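Local coordinates for protein toxin PAU_02230 (Photorhabdus asymbiotica subsp. asymbiotica ATCC 43949, PDB 6HV6) that is a toxin, of which this mixed helix-and-sheet fragment carries a six-stranded antiparallel sheet packed with helices, at residues Glu202-Gly207 / Leu346-Val351. The protein carries 1 engineered substitution. Residues are numbered along the deposited sequence; the frame is centred on the assembly and turned at random.
Sequences ESVLMG and LDYSNV
Tyr348 brings the hydroxyl end of its ring up against the backbone of helix 199-211, between Val204 O and Gly207 CA. Its OH gives a hydrogen bond to Val204 O at 2.6 Å, lying in the carbonyl plane on a lone pair, with a C=O...O angle of 128°. That oxygen meets the ring at its edge, near the ring plane. The first side-chain bond of Tyr348 points toward the helix, and chi1 of -61°, with CG anti to the carbonyl carbon, continues the ring in that direction. A tyrosine suits this place because its buried hydroxyl finds an acceptor while the ring adds a loose apolar approach, Val204 CG1 to Tyr348 CE1 at 4.4 Å. Glycine suits the next turn because, with no side chain, it lets Tyr348 OH come to 3.3 Å from Gly207 CA. Behind the tyrosine the loop is shaped by an Asx turn, in which Asp347 OD1 accepts from Ser349 N at 3.0 Å and also from Ser349 OG, and by a type I turn from Tyr348 to Val351. Phe252 meets the Tyr348 ring and touches Val204. The contact thus joins helix 199-211, whose Leu205 and Met206 pack on helix 215-224, to the loop leaving edge strand 342-346.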
loop_
_atom_site.group_PDB
_atom_site.type_symbol
_atom_site.label_atom_id
_atom_site.label_comp_id
_atom_site.label_asym_id
_atom_site.label_seq_id
_atom_site.Cartn_x
_atom_site.Cartn_y
_atom_site.Cartn_z
ATOM N N GLU A 202 0.223 -8.301 6.397
ATOM C CA GLU A 202 -0.383 -8.718 5.137
ATOM C C GLU A 202 0.369 -9.906 4.552
ATOM O O GLU A 202 -0.241 -10.893 4.131
ATOM C CB GLU A 202 -0.417 -7.535 4.156
ATOM C CG GLU A 202 -1.495 -6.517 4.537
ATOM C CD GLU A 202 -1.270 -5.130 3.949
ATOM O OE1 GLU A 202 -0.201 -4.862 3.366
ATOM O OE2 GLU A 202 -2.189 -4.301 4.072
ATOM N N SER A 203 1.700 -9.831 4.537
ATOM C CA SER A 203 2.511 -10.914 3.981
ATOM C C SER A 203 2.338 -12.205 4.777
ATOM O O SER A 203 2.158 -13.280 4.197
ATOM C CB SER A 203 3.981 -10.502 3.967
ATOM O OG SER A 203 4.212 -9.425 3.074
ATOM N N VAL A 204 2.394 -12.116 6.108
ATOM C CA VAL A 204 2.230 -13.299 6.957
ATOM C C VAL A 204 0.847 -13.906 6.777
ATOM O O VAL A 204 0.705 -15.129 6.653
ATOM C CB VAL A 204 2.491 -12.939 8.432
ATOM C CG1 VAL A 204 2.084 -14.091 9.346
ATOM C CG2 VAL A 204 3.953 -12.586 8.638
ATOM N N LEU A 205 -0.196 -13.066 6.755
ATOM C CA LEU A 205 -1.558 -13.578 6.611
ATOM C C LEU A 205 -1.776 -14.197 5.233
ATOM O O LEU A 205 -2.427 -15.242 5.105
ATOM C CB LEU A 205 -2.567 -12.442 6.861
ATOM C CG LEU A 205 -4.045 -12.818 7.001
ATOM C CD1 LEU A 205 -4.255 -13.673 8.242
ATOM C CD2 LEU A 205 -4.944 -11.561 7.041
ATOM N N MET A 206 -1.249 -13.563 4.187
ATOM C CA MET A 206 -1.382 -14.106 2.837
ATOM C C MET A 206 -0.589 -15.404 2.662
ATOM O O MET A 206 -0.970 -16.266 1.856
ATOM C CB MET A 206 -0.932 -13.056 1.810
ATOM C CG MET A 206 -1.159 -13.467 0.349
ATOM S SD MET A 206 -2.885 -13.777 -0.021
ATOM C CE MET A 206 -3.515 -12.086 -0.125
ATOM N N GLY A 207 0.521 -15.554 3.384
ATOM C CA GLY A 207 1.230 -16.823 3.355
ATOM C C GLY A 207 0.343 -17.969 3.802
ATOM O O GLY A 207 0.322 -19.032 3.178
ATOM N N LEU A 346 8.705 -19.179 6.487
ATOM C CA LEU A 346 7.524 -19.107 7.333
ATOM C C LEU A 346 7.043 -20.512 7.668
ATOM O O LEU A 346 7.095 -21.414 6.828
ATOM C CB LEU A 346 6.409 -18.326 6.643
ATOM C CG LEU A 346 6.670 -16.825 6.522
ATOM C CD1 LEU A 346 5.578 -16.184 5.722
ATOM C CD2 LEU A 346 6.761 -16.183 7.884
ATOM N N ASP A 347 6.574 -20.689 8.901
ATOM C CA ASP A 347 6.080 -21.975 9.377
ATOM C C ASP A 347 4.682 -21.785 9.948
ATOM O O ASP A 347 4.499 -21.052 10.927
ATOM C CB ASP A 347 7.025 -22.559 10.424
ATOM C CG ASP A 347 6.463 -23.796 11.091
ATOM O OD1 ASP A 347 5.789 -24.590 10.401
ATOM O OD2 ASP A 347 6.717 -23.977 12.301
ATOM N N TYR A 348 3.691 -22.431 9.329
ATOM C CA TYR A 348 2.319 -22.359 9.816
ATOM C C TYR A 348 1.884 -23.635 10.527
ATOM O O TYR A 348 0.683 -23.885 10.645
ATOM C CB TYR A 348 1.361 -22.024 8.668
ATOM C CG TYR A 348 1.677 -20.682 8.048
ATOM C CD1 TYR A 348 1.229 -19.501 8.638
ATOM C CD2 TYR A 348 2.457 -20.589 6.901
ATOM C CE1 TYR A 348 1.528 -18.263 8.083
ATOM C CE2 TYR A 348 2.760 -19.342 6.337
ATOM C CZ TYR A 348 2.298 -18.190 6.939
ATOM O OH TYR A 348 2.601 -16.957 6.390
ATOM N N SER A 349 2.840 -24.428 11.030
ATOM C CA SER A 349 2.518 -25.673 11.731
ATOM C C SER A 349 1.657 -25.446 12.966
ATOM O O SER A 349 0.905 -26.339 13.368
ATOM C CB SER A 349 3.800 -26.391 12.159
ATOM O OG SER A 349 4.560 -26.805 11.046
ATOM N N ASN A 350 1.777 -24.292 13.611
ATOM C CA ASN A 350 1.034 -24.023 14.834
ATOM C C ASN A 350 -0.044 -22.961 14.637
ATOM O O ASN A 350 -0.460 -22.309 15.598
ATOM C CB ASN A 350 1.994 -23.615 15.948
ATOM C CG ASN A 350 3.029 -24.683 16.237
ATOM O OD1 ASN A 350 2.737 -25.879 16.177
ATOM N ND2 ASN A 350 4.250 -24.258 16.537
ATOM N N VAL A 351 -0.516 -22.790 13.397
ATOM C CA VAL A 351 -1.494 -21.749 13.098
ATOM C C VAL A 351 -2.805 -21.971 13.847
ATOM O O VAL A 351 -3.550 -21.016 14.089
ATOM C CB VAL A 351 -1.726 -21.663 11.569
ATOM C CG1 VAL A 351 -2.552 -22.833 11.069
ATOM C CG2 VAL A 351 -2.371 -20.324 11.181
#